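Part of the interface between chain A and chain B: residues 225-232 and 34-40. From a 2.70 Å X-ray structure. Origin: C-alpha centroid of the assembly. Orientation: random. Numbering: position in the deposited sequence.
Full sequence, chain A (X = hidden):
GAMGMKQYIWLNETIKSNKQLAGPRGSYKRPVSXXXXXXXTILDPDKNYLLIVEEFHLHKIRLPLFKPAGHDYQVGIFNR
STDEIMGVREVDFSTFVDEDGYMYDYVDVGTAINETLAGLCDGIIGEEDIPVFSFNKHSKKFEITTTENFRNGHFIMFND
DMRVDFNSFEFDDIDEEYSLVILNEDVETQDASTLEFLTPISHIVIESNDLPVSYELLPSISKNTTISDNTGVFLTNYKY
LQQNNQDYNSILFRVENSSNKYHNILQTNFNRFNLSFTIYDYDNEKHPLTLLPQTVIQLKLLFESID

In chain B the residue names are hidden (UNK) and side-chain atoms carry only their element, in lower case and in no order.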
# COMPACT_ATOMS: atom_id res chain seq x y z
N THR A 225 19.01 29.54 28.10
CA THR A 225 18.07 28.98 29.09
C THR A 225 17.09 28.01 28.42
O THR A 225 16.92 28.01 27.20
CB THR A 225 17.27 30.09 29.82
OG1 THR A 225 16.47 30.82 28.88
CG2 THR A 225 18.20 31.05 30.54
N THR A 226 16.46 27.17 29.25
CA THR A 226 15.41 26.24 28.80
C THR A 226 13.98 26.79 28.99
O THR A 226 13.05 26.30 28.35
CB THR A 226 15.54 24.85 29.48
OG1 THR A 226 14.81 23.88 28.73
CG2 THR A 226 15.04 24.85 30.91
N ILE A 227 13.81 27.78 29.87
CA ILE A 227 12.52 28.45 30.07
C ILE A 227 12.08 29.16 28.79
O ILE A 227 12.91 29.70 28.06
CB ILE A 227 12.54 29.42 31.29
CG1 ILE A 227 11.11 29.84 31.67
CG2 ILE A 227 13.43 30.63 31.03
CD1 ILE A 227 11.01 30.59 32.98
N SER A 228 10.77 29.16 28.53
CA SER A 228 10.21 29.69 27.28
C SER A 228 8.75 30.10 27.44
O SER A 228 7.97 29.38 28.06
CB SER A 228 10.31 28.63 26.18
OG SER A 228 9.58 28.98 25.02
N ASP A 229 8.39 31.26 26.89
CA ASP A 229 6.98 31.62 26.64
C ASP A 229 6.74 31.85 25.14
O ASP A 229 5.77 32.51 24.75
CB ASP A 229 6.55 32.83 27.49
CG ASP A 229 7.12 34.15 26.99
OD1 ASP A 229 8.29 34.18 26.53
OD2 ASP A 229 6.40 35.17 27.06
N ASN A 230 7.61 31.28 24.30
CA ASN A 230 7.52 31.41 22.85
C ASN A 230 6.28 30.67 22.33
O ASN A 230 5.87 29.65 22.88
CB ASN A 230 8.79 30.83 22.19
CG ASN A 230 8.92 31.19 20.70
OD1 ASN A 230 8.20 32.03 20.17
ND2 ASN A 230 9.86 30.54 20.04
N THR A 231 5.68 31.24 21.29
CA THR A 231 4.49 30.68 20.65
C THR A 231 4.53 30.97 19.15
O THR A 231 5.35 31.76 18.67
CB THR A 231 3.19 31.24 21.27
OG1 THR A 231 3.23 32.67 21.31
CG2 THR A 231 2.96 30.70 22.69
N GLY A 232 3.65 30.31 18.41
CA GLY A 232 3.56 30.50 16.96
C GLY A 232 2.32 29.87 16.35
O GLY A 232 1.90 28.79 16.77
N UNK B 34 14.46 15.71 26.99
CA UNK B 34 14.07 17.11 26.92
C UNK B 34 13.41 17.54 28.23
O UNK B 34 12.58 16.81 28.77
c UNK B 34 12.99 18.90 25.50
c UNK B 34 13.03 17.40 25.82
c UNK B 34 13.34 16.63 24.56
N UNK B 35 13.77 18.72 28.70
CA UNK B 35 13.05 19.38 29.78
C UNK B 35 12.20 20.50 29.18
O UNK B 35 12.73 21.48 28.66
c UNK B 35 14.02 19.94 30.83
o UNK B 35 15.82 18.72 31.79
o UNK B 35 13.79 18.17 32.41
c UNK B 35 14.58 18.87 31.74
N UNK B 36 10.89 20.32 29.23
CA UNK B 36 9.96 21.38 28.90
C UNK B 36 9.88 22.22 30.18
O UNK B 36 9.81 21.68 31.28
c UNK B 36 8.56 20.86 28.49
c UNK B 36 7.54 22.01 28.42
c UNK B 36 8.61 20.16 27.13
c UNK B 36 9.03 18.71 27.18
N UNK B 37 9.92 23.54 30.00
CA UNK B 37 9.83 24.48 31.12
C UNK B 37 9.22 25.77 30.58
O UNK B 37 9.77 26.37 29.66
c UNK B 37 12.54 27.10 34.37
c UNK B 37 11.27 25.61 32.94
c UNK B 37 12.45 26.27 33.26
c UNK B 37 11.44 27.27 35.19
c UNK B 37 10.25 26.62 34.90
c UNK B 37 11.23 24.70 31.72
c UNK B 37 10.17 25.78 33.79
N UNK B 38 8.09 26.17 31.16
CA UNK B 38 7.32 27.32 30.67
C UNK B 38 7.00 28.32 31.77
O UNK B 38 6.85 27.94 32.93
n UNK B 38 5.09 28.86 25.69
c UNK B 38 6.28 25.95 28.78
c UNK B 38 6.04 26.84 30.00
c UNK B 38 5.47 27.68 26.19
n UNK B 38 6.52 27.05 25.65
n UNK B 38 4.79 27.16 27.21
c UNK B 38 5.08 25.88 27.86
N UNK B 39 6.89 29.58 31.38
CA UNK B 39 6.72 30.70 32.32
C UNK B 39 5.43 30.64 33.15
O UNK B 39 5.43 31.02 34.32
o UNK B 39 7.93 32.12 30.76
c UNK B 39 6.76 32.03 31.56
N UNK B 40 4.35 30.16 32.53
CA UNK B 40 3.07 29.98 33.22
C UNK B 40 2.61 28.53 33.10
O UNK B 40 3.26 27.72 32.43
o UNK B 40 1.84 30.74 31.27
c UNK B 40 2.02 30.93 32.66

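Position 34 of chain B carries three side-chain carbons, the first bearing the other two, and they stay clear of the chain A stretch. This fork at CB, with no heteroatom, is valine. B:Val34 lies in the strand, where a beta-branched residue suits the extended backbone.

Position 35 has two side-chain carbons, the second holding two oxygens. It turns its CB toward chain A, yet the contact comes through its backbone, whose O accepts a weak hydrogen bond from A:Thr226 OG1 at 3.2 Å. A carboxylate one carbon from CA's neighbour CB would be longer; here it sits directly on CB, hence aspartate. The acid of B:Asp35 is exposed, as a charged group readily can be.

At position 36 there are four carbons, forked at the first, with one arm two carbons long; they point away from chain A and do not touch it. The branching identifies isoleucine. B:Ile36 is buried, a fitting place for a branched hydrocarbon in a strand whose side chains alternate in direction.

Position 37 returns toward chain A. One carbon leads to a six-membered ring made wholly of carbon, with one face against A:Ile227 and its edge near A:Thr226 CG2. With no hydroxyl oxygen at the far end, the residue is phenylalanine rather than tyrosine. A:Ile227 CG1 is 4.2 Å from the centroid of the B:Phe37 ring and 14° off the normal, a CH-pi contact, while A:Ile227 CB approaches CD2 of B:Phe37 to 3.7 Å. At the ring edge, A:Thr226 CG2 is 3.8 Å from that same CD2. A flat apolar ring thus offers a broad surface to aliphatic groups.

Position 38 has three carbons, a nitrogen, and then a carbon carrying two more nitrogens, one of which reaches A:Asn230 O. That is a guanidinium on a long arm: arginine. The CB of B:Arg38 points away overall, but the chain bends back, with chi3 near 67° (p), and NH2 donates a hydrogen bond to A:Asn230 O at 3.0 Å, close to the guanidinium plane. A:Ser228 O lies over one face of the group. The length and several N-H donors of arginine suit it to reach a backbone carbonyl from such a start.

Position 39 shows one carbon and one oxygen, the oxygen near A:Asp229 CB and A:Ile227 CG1. This hydroxymethyl is serine. The OG of B:Ser39 lies 3.6 Å from A:Asp229 CB and 4.0 Å from A:Ile227 CG1; a small side chain fits here while its backbone N reaches chain A.

Position 40 repeats one carbon and one oxygen, without touching the stretch, and is also serine. B:Ser40 is exposed, and a small polar side chain is at ease in such a loop.

The contact works through a single beta bridge between A:Ser228 and B:Arg38, their CA atoms 5.0 Å apart. Weak hydrogen bonds join A:Ser228 N to B:Phe37 O (3.2 Å) and B:Ser39 N to A:Ser228 O (3.5 Å). Side chains reinforce this modest pairing: A:Ile227 packs on the phenylalanine ring, and the arginine extends the contact to A:Asn230. A:Ser228 OG steadies the loop by accepting a hydrogen bond from A:Asn230 N at 3.1 Å.

Chain B 34-40: VDIFRSS
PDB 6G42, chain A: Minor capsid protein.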